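Local coordinates for DUF3501 family protein (Burkholderia pseudomallei K96243, PDB 3FJV) that is of unknown function, being known only as a DUF3501 family protein that forms a two-subunit assembly, at residues M2-T5 and R6-L10; E13-A16 and K17-Q21; A24-I27 and A28-R32; I51-Q54 and I55-L59; G69-A72 and E73-A76. All blocks are in the same frame, centred on the assembly; numbering follows the deposited sequence.

Contact 1 of 5, residues M2-T5 and R6-L10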
loop_
_atom_site.group_PDB
_atom_site.type_symbol
_atom_site.label_atom_id
_atom_site.label_comp_id
_atom_site.label_asym_id
_atom_site.label_seq_id
_atom_site.Cartn_x
_atom_site.Cartn_y
_atom_site.Cartn_z
HETATM N N MSE A 2 18.178 -21.819 -3.786
HETATM C CA MSE A 2 17.056 -21.844 -4.745
HETATM C C MSE A 2 16.961 -20.574 -5.621
HETATM O O MSE A 2 17.300 -19.466 -5.176
HETATM C CB MSE A 2 15.728 -22.060 -3.979
HETATM C CG MSE A 2 14.582 -21.067 -4.306
HETATM SE SE MSE A 2 14.403 -19.606 -3.018
HETATM C CE MSE A 2 16.234 -19.641 -2.265
ATOM N N THR A 3 16.535 -20.776 -6.876
ATOM C CA THR A 3 15.627 -19.850 -7.578
ATOM C C THR A 3 14.344 -20.686 -7.875
ATOM O O THR A 3 14.309 -21.901 -7.608
ATOM C CB THR A 3 16.233 -19.274 -8.879
ATOM N N LEU A 4 13.283 -20.056 -8.363
ATOM C CA LEU A 4 12.063 -20.791 -8.658
ATOM C C LEU A 4 11.744 -20.520 -10.099
ATOM O O LEU A 4 11.994 -19.411 -10.581
ATOM C CB LEU A 4 10.893 -20.301 -7.799
ATOM C CG LEU A 4 10.831 -20.609 -6.312
ATOM C CD1 LEU A 4 9.609 -19.924 -5.732
ATOM C CD2 LEU A 4 10.828 -22.133 -6.049
ATOM N N THR A 5 11.166 -21.511 -10.758
ATOM C CA THR A 5 10.757 -21.442 -12.152
ATOM C C THR A 5 9.300 -21.878 -12.241
ATOM O O THR A 5 8.741 -22.370 -11.244
ATOM C CB THR A 5 11.616 -22.424 -12.984
ATOM O OG1 THR A 5 11.114 -23.746 -12.795
ATOM C CG2 THR A 5 13.085 -22.375 -12.526
ATOM N N ARG A 6 8.677 -21.751 -13.410
ATOM C CA ARG A 6 7.280 -22.196 -13.565
ATOM C C ARG A 6 7.113 -23.674 -13.182
ATOM O O ARG A 6 6.076 -24.073 -12.672
ATOM C CB ARG A 6 6.745 -21.931 -14.990
ATOM C CG ARG A 6 6.501 -20.453 -15.298
ATOM C CD ARG A 6 5.641 -20.280 -16.544
ATOM N NE ARG A 6 6.254 -20.869 -17.741
ATOM C CZ ARG A 6 7.203 -20.293 -18.479
ATOM N NH1 ARG A 6 7.693 -19.087 -18.171
ATOM N NH2 ARG A 6 7.672 -20.936 -19.544
ATOM N N ASP A 7 8.142 -24.483 -13.416
ATOM C CA ASP A 7 8.114 -25.912 -13.033
ATOM C C ASP A 7 8.263 -26.185 -11.541
ATOM O O ASP A 7 8.053 -27.310 -11.086
ATOM C CB ASP A 7 9.225 -26.643 -13.761
ATOM C CG ASP A 7 9.077 -26.549 -15.246
ATOM O OD1 ASP A 7 7.905 -26.445 -15.733
ATOM O OD2 ASP A 7 10.135 -26.565 -15.911
ATOM N N SER A 8 8.627 -25.170 -10.787
ATOM C CA SER A 8 8.684 -25.298 -9.336
ATOM C C SER A 8 7.309 -25.160 -8.677
ATOM O O SER A 8 7.178 -25.408 -7.480
ATOM C CB SER A 8 9.604 -24.216 -8.758
ATOM O OG SER A 8 10.788 -24.124 -9.515
ATOM N N LEU A 9 6.309 -24.725 -9.447
ATOM C CA LEU A 9 4.992 -24.412 -8.929
ATOM C C LEU A 9 3.968 -25.484 -9.245
ATOM O O LEU A 9 4.023 -26.145 -10.265
ATOM C CB LEU A 9 4.511 -23.112 -9.564
ATOM C CG LEU A 9 5.393 -21.885 -9.425
ATOM C CD1 LEU A 9 4.747 -20.681 -10.142
ATOM C CD2 LEU A 9 5.634 -21.588 -7.933
ATOM N N LEU A 10 3.033 -25.666 -8.340
ATOM C CA LEU A 10 1.873 -26.478 -8.588
ATOM C C LEU A 10 0.911 -25.753 -9.524
ATOM O O LEU A 10 0.892 -24.519 -9.632
ATOM C CB LEU A 10 1.181 -26.801 -7.256
ATOM C CG LEU A 10 2.015 -27.574 -6.240
ATOM C CD1 LEU A 10 1.208 -27.848 -5.014
ATOM C CD2 LEU A 10 2.570 -28.883 -6.827
#

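Contact 2 of 5, residues E13-A16 and K17-Q21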
loop_
_atom_site.group_PDB
_atom_site.type_symbol
_atom_site.label_atom_id
_atom_site.label_comp_id
_atom_site.label_asym_id
_atom_site.label_seq_id
_atom_site.Cartn_x
_atom_site.Cartn_y
_atom_site.Cartn_z
ATOM N N GLU A 13 -5.069 -26.419 -9.834
ATOM C CA GLU A 13 -5.772 -27.587 -9.370
ATOM C C GLU A 13 -5.038 -28.324 -8.255
ATOM O O GLU A 13 -5.658 -28.745 -7.267
ATOM C CB GLU A 13 -5.995 -28.542 -10.572
ATOM C CG GLU A 13 -6.493 -29.909 -10.187
ATOM C CD GLU A 13 -6.702 -30.836 -11.368
ATOM O OE1 GLU A 13 -6.491 -30.428 -12.534
ATOM O OE2 GLU A 13 -7.077 -31.988 -11.092
ATOM N N ALA A 14 -3.738 -28.539 -8.452
ATOM C CA ALA A 14 -2.936 -29.263 -7.488
ATOM C C ALA A 14 -2.787 -28.414 -6.211
ATOM O O ALA A 14 -2.887 -28.954 -5.106
ATOM C CB ALA A 14 -1.568 -29.641 -8.074
ATOM N N TYR A 15 -2.581 -27.097 -6.337
ATOM C CA TYR A 15 -2.493 -26.266 -5.105
ATOM C C TYR A 15 -3.786 -26.244 -4.300
ATOM O O TYR A 15 -3.765 -26.340 -3.067
ATOM C CB TYR A 15 -1.997 -24.825 -5.385
ATOM C CG TYR A 15 -1.826 -24.033 -4.123
ATOM C CD1 TYR A 15 -0.769 -24.315 -3.252
ATOM C CD2 TYR A 15 -2.698 -23.020 -3.772
ATOM C CE1 TYR A 15 -0.603 -23.625 -2.090
ATOM C CE2 TYR A 15 -2.536 -22.314 -2.583
ATOM C CZ TYR A 15 -1.480 -22.629 -1.750
ATOM O OH TYR A 15 -1.292 -21.928 -0.578
ATOM N N ALA A 16 -4.930 -26.125 -4.984
ATOM C CA ALA A 16 -6.191 -26.030 -4.284
ATOM C C ALA A 16 -6.411 -27.270 -3.455
ATOM O O ALA A 16 -6.944 -27.167 -2.376
ATOM C CB ALA A 16 -7.432 -25.791 -5.279
ATOM N N LYS A 17 -5.978 -28.425 -3.963
ATOM C CA LYS A 17 -6.067 -29.688 -3.218
ATOM C C LYS A 17 -5.226 -29.682 -1.939
ATOM O O LYS A 17 -5.619 -30.312 -0.962
ATOM C CB LYS A 17 -5.710 -30.896 -4.103
ATOM C CG LYS A 17 -6.830 -31.255 -5.102
ATOM C CD LYS A 17 -6.401 -32.288 -6.153
ATOM C CE LYS A 17 -7.594 -32.986 -6.826
ATOM N NZ LYS A 17 -8.341 -32.199 -7.845
ATOM N N VAL A 18 -4.114 -28.939 -1.894
ATOM C CA VAL A 18 -3.296 -28.937 -0.669
ATOM C C VAL A 18 -3.329 -27.594 0.112
ATOM O O VAL A 18 -2.579 -27.407 1.056
ATOM C CB VAL A 18 -1.811 -29.362 -0.958
ATOM C CG1 VAL A 18 -1.728 -30.840 -1.432
ATOM C CG2 VAL A 18 -1.084 -28.405 -1.943
ATOM N N ARG A 19 -4.169 -26.650 -0.302
ATOM C CA ARG A 19 -4.064 -25.275 0.201
ATOM C C ARG A 19 -4.210 -25.151 1.710
ATOM O O ARG A 19 -3.414 -24.500 2.364
ATOM C CB ARG A 19 -5.041 -24.377 -0.514
ATOM C CG ARG A 19 -5.051 -22.911 -0.033
ATOM C CD ARG A 19 -6.014 -22.108 -0.888
ATOM N NE ARG A 19 -5.835 -20.701 -0.630
ATOM C CZ ARG A 19 -6.791 -19.819 -0.428
ATOM N NH1 ARG A 19 -8.103 -20.143 -0.502
ATOM N NH2 ARG A 19 -6.421 -18.567 -0.214
ATOM N N ARG A 20 -5.203 -25.797 2.290
ATOM C CA ARG A 20 -5.399 -25.695 3.706
ATOM C C ARG A 20 -4.214 -26.280 4.470
ATOM O O ARG A 20 -3.783 -25.750 5.468
ATOM C CB ARG A 20 -6.705 -26.419 4.127
ATOM C CG ARG A 20 -7.891 -25.494 4.432
ATOM C CD ARG A 20 -8.971 -26.238 5.271
ATOM N NE ARG A 20 -8.467 -27.050 6.418
ATOM C CZ ARG A 20 -8.078 -26.601 7.636
ATOM N NH1 ARG A 20 -8.080 -25.299 7.936
ATOM N NH2 ARG A 20 -7.652 -27.469 8.575
ATOM N N GLN A 21 -3.701 -27.394 3.997
ATOM C CA GLN A 21 -2.515 -27.998 4.591
ATOM C C GLN A 21 -1.276 -27.099 4.476
ATOM O O GLN A 21 -0.441 -27.001 5.400
ATOM C CB GLN A 21 -2.323 -29.349 3.895
ATOM C CG GLN A 21 -1.214 -30.233 4.394
ATOM C CD GLN A 21 -1.190 -31.592 3.671
ATOM O OE1 GLN A 21 -1.110 -31.658 2.439
ATOM N NE2 GLN A 21 -1.244 -32.677 4.444
HETATM O O HOH W 1 -7.097 -27.632 0.575
#

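Contact 3 of 5, residues A24-I27 and A28-R32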
loop_
_atom_site.group_PDB
_atom_site.type_symbol
_atom_site.label_atom_id
_atom_site.label_comp_id
_atom_site.label_asym_id
_atom_site.label_seq_id
_atom_site.Cartn_x
_atom_site.Cartn_y
_atom_site.Cartn_z
ATOM N N ALA A 24 -1.225 -24.103 7.048
ATOM C CA ALA A 24 -0.668 -24.618 8.328
ATOM C C ALA A 24 0.857 -24.916 8.273
ATOM O O ALA A 24 1.610 -24.542 9.188
ATOM C CB ALA A 24 -1.455 -25.845 8.864
ATOM N N ARG A 25 1.310 -25.552 7.216
ATOM C CA ARG A 25 2.732 -25.870 7.074
ATOM C C ARG A 25 3.564 -24.596 7.072
ATOM O O ARG A 25 4.631 -24.504 7.710
ATOM C CB ARG A 25 2.994 -26.650 5.792
ATOM C CG ARG A 25 4.381 -27.227 5.717
ATOM C CD ARG A 25 4.564 -28.094 4.509
ATOM N NE ARG A 25 4.471 -27.355 3.251
ATOM C CZ ARG A 25 5.499 -26.731 2.669
ATOM N NH1 ARG A 25 6.694 -26.725 3.235
ATOM N NH2 ARG A 25 5.315 -26.105 1.514
ATOM N N VAL A 26 3.095 -23.590 6.369
ATOM C CA VAL A 26 3.863 -22.370 6.198
ATOM C C VAL A 26 3.817 -21.510 7.473
ATOM O O VAL A 26 4.817 -20.935 7.873
ATOM C CB VAL A 26 3.368 -21.599 4.927
ATOM C CG1 VAL A 26 3.908 -20.174 4.853
ATOM C CG2 VAL A 26 3.675 -22.422 3.657
ATOM N N ILE A 27 2.665 -21.410 8.133
ATOM C CA ILE A 27 2.606 -20.819 9.460
ATOM C C ILE A 27 3.646 -21.400 10.422
ATOM O O ILE A 27 4.346 -20.658 11.096
ATOM C CB ILE A 27 1.155 -20.966 10.089
ATOM C CG1 ILE A 27 0.221 -19.910 9.447
ATOM C CG2 ILE A 27 1.178 -20.792 11.665
ATOM C CD1 ILE A 27 -1.317 -20.072 9.800
ATOM N N ALA A 28 3.755 -22.731 10.469
ATOM C CA ALA A 28 4.708 -23.398 11.318
ATOM C C ALA A 28 6.133 -22.992 10.906
ATOM O O ALA A 28 6.973 -22.699 11.766
ATOM C CB ALA A 28 4.549 -24.922 11.240
ATOM N N HIS A 29 6.399 -23.007 9.615
ATOM C CA HIS A 29 7.723 -22.622 9.102
ATOM C C HIS A 29 8.085 -21.190 9.516
ATOM O O HIS A 29 9.241 -20.901 9.878
ATOM C CB HIS A 29 7.817 -22.781 7.585
ATOM C CG HIS A 29 9.178 -22.476 7.027
ATOM N ND1 HIS A 29 10.249 -23.345 7.161
ATOM C CD2 HIS A 29 9.651 -21.395 6.348
ATOM C CE1 HIS A 29 11.321 -22.806 6.593
ATOM N NE2 HIS A 29 10.989 -21.624 6.091
ATOM N N LYS A 30 7.113 -20.298 9.453
ATOM C CA LYS A 30 7.388 -18.885 9.673
ATOM C C LYS A 30 7.788 -18.589 11.117
ATOM O O LYS A 30 8.306 -17.533 11.412
ATOM C CB LYS A 30 6.199 -18.007 9.250
ATOM C CG LYS A 30 5.963 -17.822 7.793
ATOM C CD LYS A 30 4.714 -16.985 7.570
ATOM C CE LYS A 30 4.470 -16.731 6.134
ATOM N NZ LYS A 30 3.368 -15.799 5.907
ATOM N N LYS A 31 7.549 -19.520 12.044
ATOM C CA LYS A 31 8.067 -19.373 13.398
ATOM C C LYS A 31 9.563 -19.300 13.438
ATOM O O LYS A 31 10.126 -18.743 14.390
ATOM C CB LYS A 31 7.536 -20.522 14.335
ATOM C CG LYS A 31 6.045 -20.331 14.533
ATOM C CD LYS A 31 5.358 -21.432 15.325
ATOM C CE LYS A 31 3.841 -21.208 15.309
ATOM N NZ LYS A 31 3.020 -22.378 15.817
ATOM N N ARG A 32 10.252 -19.845 12.426
ATOM C CA ARG A 32 11.710 -19.691 12.360
ATOM C C ARG A 32 12.200 -18.499 11.549
ATOM O O ARG A 32 13.403 -18.356 11.334
ATOM C CB ARG A 32 12.293 -20.957 11.724
ATOM C CG ARG A 32 11.867 -22.206 12.509
ATOM C CD ARG A 32 12.840 -23.370 12.328
ATOM N NE ARG A 32 14.178 -23.044 12.817
ATOM C CZ ARG A 32 15.309 -23.511 12.291
ATOM N NH1 ARG A 32 15.291 -24.341 11.225
ATOM N NH2 ARG A 32 16.460 -23.152 12.823
#

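Contact 4 of 5, residues I51-Q54 and I55-L59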
loop_
_atom_site.group_PDB
_atom_site.type_symbol
_atom_site.label_atom_id
_atom_site.label_comp_id
_atom_site.label_asym_id
_atom_site.label_seq_id
_atom_site.Cartn_x
_atom_site.Cartn_y
_atom_site.Cartn_z
ATOM N N ILE A 51 8.233 -17.901 -0.070
ATOM C CA ILE A 51 8.046 -17.274 -1.395
ATOM C C ILE A 51 7.117 -18.136 -2.282
ATOM O O ILE A 51 6.162 -17.628 -2.846
ATOM C CB ILE A 51 9.412 -16.948 -2.096
ATOM C CG1 ILE A 51 10.216 -15.946 -1.242
ATOM C CG2 ILE A 51 9.121 -16.293 -3.504
ATOM C CD1 ILE A 51 11.703 -15.785 -1.643
ATOM N N ARG A 52 7.383 -19.439 -2.363
ATOM C CA ARG A 52 6.548 -20.393 -3.105
ATOM C C ARG A 52 5.077 -20.329 -2.682
ATOM O O ARG A 52 4.178 -20.303 -3.542
ATOM C CB ARG A 52 7.130 -21.792 -2.948
ATOM C CG ARG A 52 6.591 -22.868 -3.805
ATOM C CD ARG A 52 7.597 -24.011 -3.941
ATOM N NE ARG A 52 7.004 -25.101 -4.694
ATOM C CZ ARG A 52 6.232 -26.055 -4.188
ATOM N NH1 ARG A 52 6.025 -26.138 -2.875
ATOM N NH2 ARG A 52 5.669 -26.949 -4.983
ATOM N N TYR A 53 4.844 -20.244 -1.388
ATOM C CA TYR A 53 3.514 -20.070 -0.837
ATOM C C TYR A 53 2.860 -18.769 -1.308
ATOM O O TYR A 53 1.718 -18.768 -1.753
ATOM C CB TYR A 53 3.582 -20.061 0.679
ATOM C CG TYR A 53 2.277 -19.768 1.372
ATOM C CD1 TYR A 53 1.264 -20.714 1.387
ATOM C CD2 TYR A 53 2.049 -18.570 2.017
ATOM C CE1 TYR A 53 0.042 -20.478 2.000
ATOM C CE2 TYR A 53 0.827 -18.331 2.702
ATOM C CZ TYR A 53 -0.163 -19.287 2.680
ATOM O OH TYR A 53 -1.361 -19.112 3.333
ATOM N N GLN A 54 3.582 -17.653 -1.223
ATOM C CA GLN A 54 2.980 -16.431 -1.649
ATOM C C GLN A 54 2.586 -16.505 -3.121
ATOM O O GLN A 54 1.550 -15.957 -3.502
ATOM C CB GLN A 54 3.912 -15.239 -1.395
ATOM C CG GLN A 54 3.903 -14.800 0.060
ATOM C CD GLN A 54 5.003 -13.835 0.387
ATOM O OE1 GLN A 54 6.061 -14.214 0.973
ATOM N NE2 GLN A 54 4.803 -12.603 0.005
ATOM N N ILE A 55 3.453 -17.075 -3.945
ATOM C CA ILE A 55 3.160 -17.200 -5.387
ATOM C C ILE A 55 1.949 -18.091 -5.586
ATOM O O ILE A 55 1.006 -17.743 -6.294
ATOM C CB ILE A 55 4.363 -17.699 -6.227
ATOM C CG1 ILE A 55 5.524 -16.704 -6.190
ATOM C CG2 ILE A 55 3.922 -17.943 -7.683
ATOM C CD1 ILE A 55 6.846 -17.344 -6.561
ATOM N N HIS A 56 1.928 -19.229 -4.913
ATOM C CA HIS A 56 0.773 -20.102 -4.999
ATOM C C HIS A 56 -0.534 -19.360 -4.608
ATOM O O HIS A 56 -1.585 -19.484 -5.277
ATOM C CB HIS A 56 0.983 -21.331 -4.110
ATOM C CG HIS A 56 1.880 -22.390 -4.698
ATOM N ND1 HIS A 56 2.607 -23.246 -3.904
ATOM C CD2 HIS A 56 2.081 -22.797 -5.970
ATOM C CE1 HIS A 56 3.219 -24.141 -4.667
ATOM N NE2 HIS A 56 2.911 -23.899 -5.919
ATOM N N GLU A 57 -0.460 -18.591 -3.537
ATOM C CA GLU A 57 -1.588 -17.836 -3.030
ATOM C C GLU A 57 -2.075 -16.769 -4.033
ATOM O O GLU A 57 -3.269 -16.684 -4.348
ATOM C CB GLU A 57 -1.238 -17.217 -1.661
ATOM C CG GLU A 57 -1.386 -18.173 -0.444
ATOM C CD GLU A 57 -2.799 -18.656 -0.272
ATOM O OE1 GLU A 57 -3.683 -17.804 -0.047
ATOM O OE2 GLU A 57 -3.048 -19.865 -0.416
HETATM N N MSE A 58 -1.140 -16.048 -4.618
HETATM C CA MSE A 58 -1.503 -15.080 -5.625
HETATM C C MSE A 58 -2.187 -15.717 -6.835
HETATM O O MSE A 58 -3.245 -15.254 -7.270
HETATM C CB MSE A 58 -0.277 -14.304 -6.121
HETATM C CG MSE A 58 -0.604 -13.173 -7.188
HETATM SE SE MSE A 58 -1.404 -11.588 -6.517
HETATM C CE MSE A 58 0.200 -10.488 -6.233
ATOM N N LEU A 59 -1.555 -16.753 -7.376
ATOM C CA LEU A 59 -2.114 -17.492 -8.494
ATOM C C LEU A 59 -3.504 -18.039 -8.170
ATOM O O LEU A 59 -4.422 -17.918 -8.997
ATOM C CB LEU A 59 -1.175 -18.606 -8.949
ATOM C CG LEU A 59 0.240 -18.191 -9.385
ATOM C CD1 LEU A 59 1.139 -19.416 -9.662
ATOM C CD2 LEU A 59 0.216 -17.217 -10.575
#

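Contact 5 of 5, residues G69-A72 and E73-A76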
loop_
_atom_site.group_PDB
_atom_site.type_symbol
_atom_site.label_atom_id
_atom_site.label_comp_id
_atom_site.label_asym_id
_atom_site.label_seq_id
_atom_site.Cartn_x
_atom_site.Cartn_y
_atom_site.Cartn_z
ATOM N N GLY A 69 1.355 -14.940 -17.412
ATOM C CA GLY A 69 0.826 -14.505 -16.119
ATOM C C GLY A 69 1.488 -15.180 -14.932
ATOM O O GLY A 69 1.750 -14.537 -13.905
ATOM N N ILE A 70 1.716 -16.481 -15.043
ATOM C CA ILE A 70 2.520 -17.183 -14.031
ATOM C C ILE A 70 3.913 -16.549 -13.950
ATOM O O ILE A 70 4.392 -16.222 -12.881
ATOM C CB ILE A 70 2.633 -18.707 -14.304
ATOM C CG1 ILE A 70 1.235 -19.357 -14.208
ATOM C CG2 ILE A 70 3.631 -19.322 -13.325
ATOM C CD1 ILE A 70 1.053 -20.662 -14.967
ATOM N N GLN A 71 4.563 -16.352 -15.095
ATOM C CA GLN A 71 5.927 -15.806 -15.095
ATOM C C GLN A 71 5.978 -14.432 -14.462
ATOM O O GLN A 71 6.931 -14.120 -13.744
ATOM C CB GLN A 71 6.533 -15.732 -16.512
ATOM C CG GLN A 71 8.061 -15.461 -16.530
ATOM C CD GLN A 71 8.832 -16.490 -15.714
ATOM O OE1 GLN A 71 8.683 -17.679 -15.945
ATOM N NE2 GLN A 71 9.678 -16.030 -14.770
ATOM N N ALA A 72 4.943 -13.629 -14.696
ATOM C CA ALA A 72 4.875 -12.276 -14.163
ATOM C C ALA A 72 4.807 -12.297 -12.622
ATOM O O ALA A 72 5.354 -11.412 -11.978
ATOM C CB ALA A 72 3.681 -11.512 -14.769
ATOM N N GLU A 73 4.137 -13.295 -12.033
ATOM C CA GLU A 73 4.153 -13.376 -10.574
ATOM C C GLU A 73 5.495 -13.849 -10.053
ATOM O O GLU A 73 5.980 -13.328 -9.062
ATOM C CB GLU A 73 3.044 -14.279 -10.029
ATOM C CG GLU A 73 1.621 -13.912 -10.437
ATOM C CD GLU A 73 1.265 -12.458 -10.133
ATOM O OE1 GLU A 73 1.888 -11.816 -9.236
ATOM O OE2 GLU A 73 0.350 -11.954 -10.810
ATOM N N LEU A 74 6.117 -14.842 -10.702
ATOM C CA LEU A 74 7.494 -15.246 -10.331
ATOM C C LEU A 74 8.439 -14.034 -10.327
ATOM O O LEU A 74 9.268 -13.816 -9.397
ATOM C CB LEU A 74 7.990 -16.324 -11.315
ATOM C CG LEU A 74 7.577 -17.786 -11.045
ATOM C CD1 LEU A 74 7.794 -18.627 -12.294
ATOM C CD2 LEU A 74 8.339 -18.421 -9.850
ATOM N N ASP A 75 8.323 -13.205 -11.364
ATOM C CA ASP A 75 9.250 -12.084 -11.516
ATOM C C ASP A 75 8.908 -11.010 -10.505
ATOM O O ASP A 75 9.785 -10.348 -9.990
ATOM C CB ASP A 75 9.158 -11.478 -12.910
ATOM C CG ASP A 75 9.668 -12.395 -14.007
ATOM O OD1 ASP A 75 10.319 -13.395 -13.710
ATOM O OD2 ASP A 75 9.411 -12.103 -15.198
ATOM N N ALA A 76 7.620 -10.853 -10.159
ATOM C CA ALA A 76 7.232 -9.856 -9.168
ATOM C C ALA A 76 7.771 -10.165 -7.759
ATOM O O ALA A 76 8.068 -9.226 -6.959
ATOM C CB ALA A 76 5.717 -9.703 -9.104
HETATM O O HOH W 2 0.162 -12.354 -13.422
#

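Contact 1 of 5, residues M2-T5 and R6-L10
Thr5 and Ser8 close a tight turn: the chain runs extended as far as Thr5, then coils through a short 3-10 segment, 6-8, in which Ser8 N donates to Thr5 O over 2.8 Å. The two side chains add to this turn. The first torsion of Ser8 (chi1 -45°) holds OG beside the backbone N of Ser8, within reach of Thr5 N, and the hydroxyl accepts a nearly straight hydrogen bond, with 2.9 Å between Thr5 N and Ser8 OG. The backbone of Thr5 is thereby gripped at both ends by Ser8, its N-H by the hydroxyl and its carbonyl by the amide. Thr5 OG1 sits between its own backbone N and carbonyl carbon (chi1 79°), beside Asp7 N, and accepts a bent bond from Asp7 N at 3.1 Å; this is the i to i+2 pattern of an ST turn, though the bond is weak. The Thr5 N to Ser8 OG bond recalls the N3 side-chain arm of a capping box. On the other flank, the Leu4 branch CD2 rests on Ser8 CB at 3.6 Å, while Leu9 brings its CG to 3.8 Å from Thr5 O. The turn lies on the surface just before helix 12-30. Leu4 and Leu9 touch the neighbouring helices, Leu4 on Leu74 and Ile55, Leu9 on Ile70 and Ile55, while Arg6 lies along Ile70 and Leu74 and makes a weak hydrogen bond to Gln71. The N-terminal segment thus bridges helices 48-62 and 67-77.

Contact 2 of 5, residues E13-A16 and K17-Q21
Tyr15 and Arg19, one helical turn apart, form the closely packed side of this contact. Tyr15 swings its ring along the helix with CG opposite the backbone N (chi1 -176°). Arg19 CB lies over one ring face, 4.3 Å from the Tyr15 ring centroid in a CH-pi contact, and Arg19 CG approaches Tyr15 CE2 at the rim, at 3.6 Å. The contact is made by CB and CG; the guanidinium plane, 54° from the ring, does not stack. Both polar ends continue to Glu57: Tyr15 by a hydrogen bond, Arg19 by a salt bridge. Beside them, Val18 CG2 approaches Tyr15 CD1 loosely at 4.3 Å.

The opposite character appears at Glu13 and Lys17, exposed residues whose chains run side by side in the same direction. Their salt bridge is weak, with 3.5 Å between Glu13 OE2 and Lys17 NZ. The backbone is slack here too: Lys17 N reaches Glu13 O only weakly at 3.3 Å, whereas Val18 N makes its shorter bond to Tyr15 O, three residues back, at 2.9 Å. Further on, a water donates to Ala16 O and accepts from Arg20 N. A water between these two atoms in place of the direct bond is the mark of a kinked helix, here 12-30, on the protein surface.

Contact 3 of 5, residues A24-I27 and A28-R32
Ala28 opens the second segment with its N bonded to Ala24 O at 3.1 Å, while its methyl lies 3.6 Å from both Ala24 O and Arg25 O, against the turn below. His29 follows with a bond of 3.0 Å from its N to Arg25 O. Its CG is opposite the backbone N (chi1 -177°), which sends the imidazole away from the preceding turn, and there, clear of that turn, NE2 hydrogen-bonds to Asp47; Arg25 instead directs its guanidinium back to Glu22 in a salt bridge. Lys30 marks a change in the backbone. Lys30 N donates to Val26 O at 2.9 Å and weakly to Ile27 O, a bifurcated bond of the kind found in the last turn of an alpha helix, here the C-terminal part of helix 12-30. The lysine chain is extended and lies over the carbonyl of Val26, with Lys30 CG 3.3 Å from Val26 O, and farther out Lys30 CE meets Val26 CG1 at 3.7 Å, aliphatic against aliphatic. Val26 itself is buried, facing Thr49 and Tyr53 of helix 48-62. Lys31 sets only its CG near Ile27 O, and its N bonds three residues back to Ala28 O, a tighter winding that Arg32 N repeats with His29 O. Arg32 NE forms a salt bridge with Asp184.

Contact 4 of 5, residues I51-Q54 and I55-L59
The torsions of Arg52 (CG opposite the backbone N, chi1 -169°, the chain extended to NE) and of His56 (CG beside its own N) bring the two groups together. His56 CE1 comes to lie over the centre of the Arg52 guanidinium face, 3.6 Å from Arg52 CZ. The two planes stand 74° apart, an edge-to-face approach in which the imidazole points an edge at the flat cation. Arg52 NE and His56 NE2 have their polar partners in the N-terminal segment, Ser8 O and Leu10 N, which would help fix the rotation of both groups.

Tyr53 and Glu57 repeat the spacing with a different geometry. The first torsion of the glutamate (chi1 -82°, CG beside the backbone N) puts CG over the tyrosine face in a CH-pi contact, 3.7 Å from Glu57 CG to the Tyr53 ring centroid. The bend at chi2 then turns the carboxylate, only slightly tilted from the ring plane and tied to helix 12-30 at Tyr15 and Arg19; Tyr53 OH is bonded to His23. On a third side, Ile51 CG2 and Ile55 CD1 touch at 4.0 Å, Ile55 also touching Leu9, Ile51 the loop residues Leu80 and Val81.

Beneath these pairs the backbone is regular: His56 N to Arg52 O and Glu57 N to Tyr53 O are both 2.8 Å, and Met58 N to Gln54 O is 2.9 Å. These are i to i+4 side-chain pairs on a regular alpha helix, here 48-62, packed between helices 12-30 and 67-77 and facing Gln100 of the second subunit.

Contact 5 of 5, residues G69-A72 and E73-A76
Helix 67-77 carries this contact, and Gln71 and Asp75 form a side-chain bridge along one of its turns. Gln71 NE2 donates to Asp75 OD1 at 2.9 Å, with an N-H...O angle of 157°. The glutamine folds back at chi2 (56°) to bring its amide beside the next turn, and the carboxylate oxygen lies in the plane of that amide, whereas the amide nitrogen meets the carboxylate from above its plane. Gln71 OE1 faces the N-terminal segment. Leu74 CB lies 3.9 Å from Gln71 NE2, and Leu74 CD1 touches Ile70 CG2 at 4.3 Å.

On another flank, Glu73 bends at chi2 and a water donates to both Gly69 O, at 2.7 Å, and Glu73 OE2, at 2.6 Å. That carboxylate also forms a salt bridge with Arg107 of the second subunit. The backbone is helical throughout, from Leu74 N to Ile70 O at 3.1 Å to Ala76 N to Ala72 O at 3.0 Å. Ala72, Ala76 and Glu73 meet the second subunit while Ile70 and Leu74 face the N-terminal segment, as in a helix packed at a subunit interface.

From the N terminus the contacts follow one another in series, each a local turn with no loop between its segments, and none nests in or crosses another. Contact 1 precedes helix 12-30 and touches contact 2 through Leu10; contacts 2 and 3 lie at the two ends of that helix. Contact 4, on helix 48-62, is the hub, touching all the others: contact 1 through Arg52 and His56, contact 2 through Glu57, contact 3 through Tyr53 and contact 5 through Ile55, Met58 and Leu59. Contact 5, on the next helix, also packs on contact 1 and, like contact 4, meets the second subunit. Contact 3 touches neither contact 1 nor contact 5, and contact 2 does not touch contact 5.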